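PDB 4ATF: beta-agarase B from Zobellia galactanivorans, which hydrolyses the beta-1,4-linkages between beta-D-galactose and 3,6-anhydro-alpha-L-galactose in agarose, cutting at random with retention of the anomeric configuration. Local coordinates for residues S167-I172 with D178-D183. The protein carries 1 engineered substitution. Residues are numbered along the deposited sequence; the frame is centred on the assembly and turned at random.
Sequences SHHVFI and DYQPKD. With GAL (beta-D-galactopyranose), chain E; AAL (3,6-anhydro-alpha-L-galactopyranose), chain B.
His169 and Asp178 join two antiparallel strands through a hydrogen bond from imidazole to carboxylate. Followed outward, His169 CB lies 3.6 Å from Tyr179 O. Its CG sits anti to its own carbonyl carbon (chi1 -65°), which sets the ring between Gln180 and the galactose, with ND1 beside Asp178. His169 CG is 3.7 Å from Asp178 OD1. His169 ND1 gives its hydrogen to Asp178 OD1 at 2.7 Å, almost straight at 177°. The acceptor lies in the ring plane and uses its syn lone pair, although the carboxylate is turned 39° from the ring. His169 CD2 is 3.4 Å from galactose O2. His169 CE1 lies 3.7 Å from Gln180 CB. His169 NE2 comes to 3.3 Å from O2 of the galactose. That O2 sits over the ring centre, while Gln180 CB makes a CH-pi contact on the opposite face. The ring is thus held at one edge and sandwiched between protein and sugar. Replacing this imidazole by the methyl of an alanine is likely to leave Asp178 OD1 without its donor and to open a gap between Gln180 and the galactose.

Phe171 lies beside Asp178, its CE1 3.4 Å from Asp178 CG. One face of its ring meets O3 of the anhydrogalactose. On the other side of the strands, Val170 CG2 packs on Tyr179 CD2, and two backbone hydrogen bonds pair these residues.

Glu138, probably the catalytic nucleophile, is next to His169 on the neighbouring strand 137-145. His169, Asp178 and Gln180 are substrate-binding residues, so this beta hairpin forms part of the wall of the GH16 agarose-binding cleft.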
# COMPACT_ATOMS: atom_id res chain seq x y z
N SER A 167 -6.78 -1.61 -5.28
CA SER A 167 -7.02 -0.68 -6.39
C SER A 167 -5.70 -0.32 -7.10
O SER A 167 -4.64 -0.92 -6.81
CB SER A 167 -7.73 0.57 -5.81
OG SER A 167 -8.36 1.32 -6.84
N HIS A 168 -5.80 0.63 -8.03
CA HIS A 168 -4.66 1.15 -8.78
C HIS A 168 -5.06 2.58 -9.19
O HIS A 168 -6.27 2.91 -9.20
CB HIS A 168 -4.37 0.25 -10.02
CG HIS A 168 -5.27 0.52 -11.18
ND1 HIS A 168 -6.52 -0.05 -11.30
CD2 HIS A 168 -5.11 1.33 -12.26
CE1 HIS A 168 -7.09 0.38 -12.42
NE2 HIS A 168 -6.26 1.21 -13.03
N HIS A 169 -4.07 3.43 -9.51
CA HIS A 169 -4.37 4.82 -9.90
C HIS A 169 -3.53 5.16 -11.10
O HIS A 169 -2.40 4.69 -11.19
CB HIS A 169 -4.02 5.85 -8.78
CG HIS A 169 -4.83 5.72 -7.54
ND1 HIS A 169 -5.76 6.66 -7.17
CD2 HIS A 169 -4.83 4.78 -6.55
CE1 HIS A 169 -6.33 6.30 -6.02
NE2 HIS A 169 -5.80 5.16 -5.63
N VAL A 170 -4.03 6.03 -11.97
CA VAL A 170 -3.19 6.70 -12.95
C VAL A 170 -3.42 8.17 -12.73
O VAL A 170 -4.56 8.58 -12.39
CB VAL A 170 -3.42 6.20 -14.41
CG1 VAL A 170 -2.90 4.75 -14.57
CG2 VAL A 170 -4.87 6.31 -14.82
N PHE A 171 -2.36 8.98 -12.85
CA PHE A 171 -2.49 10.45 -12.55
C PHE A 171 -2.05 11.30 -13.71
O PHE A 171 -1.21 10.86 -14.52
CB PHE A 171 -1.59 10.87 -11.36
CG PHE A 171 -1.86 10.12 -10.09
CD1 PHE A 171 -2.84 10.55 -9.18
CD2 PHE A 171 -1.11 8.97 -9.81
CE1 PHE A 171 -3.11 9.77 -8.00
CE2 PHE A 171 -1.32 8.20 -8.65
CZ PHE A 171 -2.33 8.60 -7.73
N ILE A 172 -2.60 12.53 -13.80
CA ILE A 172 -1.97 13.57 -14.58
C ILE A 172 -1.44 14.50 -13.47
O ILE A 172 -2.21 14.79 -12.52
CB ILE A 172 -2.97 14.28 -15.54
CG1 ILE A 172 -3.51 13.30 -16.60
CG2 ILE A 172 -2.32 15.61 -16.15
CD1 ILE A 172 -4.76 13.85 -17.34
N ASP A 178 -6.77 12.46 -10.80
CA ASP A 178 -6.54 11.11 -10.25
C ASP A 178 -7.66 10.23 -10.74
O ASP A 178 -8.84 10.55 -10.48
CB ASP A 178 -6.56 11.26 -8.72
CG ASP A 178 -6.49 9.96 -7.99
OD1 ASP A 178 -6.36 8.86 -8.60
OD2 ASP A 178 -6.60 10.03 -6.76
N TYR A 179 -7.34 9.13 -11.44
CA TYR A 179 -8.33 8.07 -11.71
C TYR A 179 -8.04 6.78 -10.92
O TYR A 179 -6.89 6.31 -10.90
CB TYR A 179 -8.28 7.71 -13.21
CG TYR A 179 -9.08 6.42 -13.47
CD1 TYR A 179 -10.51 6.46 -13.57
CD2 TYR A 179 -8.41 5.15 -13.51
CE1 TYR A 179 -11.28 5.26 -13.76
CE2 TYR A 179 -9.15 3.94 -13.71
CZ TYR A 179 -10.58 4.00 -13.85
OH TYR A 179 -11.25 2.80 -14.02
N GLN A 180 -9.07 6.16 -10.31
CA GLN A 180 -8.97 4.75 -9.87
C GLN A 180 -10.34 4.10 -10.16
O GLN A 180 -11.37 4.83 -10.25
CB GLN A 180 -8.62 4.65 -8.34
CG GLN A 180 -9.71 5.31 -7.42
CD GLN A 180 -9.57 4.94 -5.95
OE1 GLN A 180 -9.91 5.75 -5.05
NE2 GLN A 180 -9.10 3.73 -5.67
N PRO A 181 -10.39 2.75 -10.27
CA PRO A 181 -11.71 2.12 -10.40
C PRO A 181 -12.51 2.37 -9.10
O PRO A 181 -11.89 2.45 -8.00
CB PRO A 181 -11.41 0.62 -10.56
CG PRO A 181 -9.95 0.53 -10.91
CD PRO A 181 -9.29 1.75 -10.27
N LYS A 182 -13.83 2.52 -9.21
CA LYS A 182 -14.62 2.81 -7.98
C LYS A 182 -15.82 1.85 -7.80
O LYS A 182 -16.68 2.10 -6.97
CB LYS A 182 -15.00 4.32 -7.87
CG LYS A 182 -13.80 5.21 -7.49
CD LYS A 182 -14.19 6.59 -7.00
CE LYS A 182 -12.97 7.39 -6.57
NZ LYS A 182 -13.33 8.62 -5.75
N ASP A 183 -15.82 0.72 -8.56
CA ASP A 183 -16.92 -0.28 -8.46
C ASP A 183 -16.83 -0.99 -7.07
O ASP A 183 -15.78 -0.91 -6.39
CB ASP A 183 -16.89 -1.27 -9.64
CG ASP A 183 -15.60 -2.14 -9.67
OD1 ASP A 183 -14.51 -1.62 -10.03
OD2 ASP A 183 -15.66 -3.33 -9.29
C1 GAL E . -3.26 5.38 -2.81
C2 GAL E . -3.05 6.86 -3.08
C3 GAL E . -1.65 7.41 -2.79
C4 GAL E . -1.33 7.03 -1.33
C5 GAL E . -1.57 5.50 -1.13
C6 GAL E . -1.17 4.99 0.26
O2 GAL E . -3.27 6.99 -4.45
O3 GAL E . -1.77 8.83 -2.98
O4 GAL E . -2.21 7.74 -0.51
O5 GAL E . -2.88 5.04 -1.49
O6 GAL E . -1.40 3.58 0.20
C1 AAL B . -0.97 9.37 -4.05
C2 AAL B . -1.38 10.86 -4.24
C3 AAL B . -0.23 11.59 -5.01
C4 AAL B . 1.13 11.47 -4.42
C5 AAL B . 1.36 9.98 -4.50
C6 AAL B . 1.03 9.78 -6.01
O2 AAL B . -1.57 11.46 -2.96
O3 AAL B . 0.05 10.84 -6.25
O4 AAL B . 2.20 12.18 -4.99
O5 AAL B . 0.47 9.19 -3.67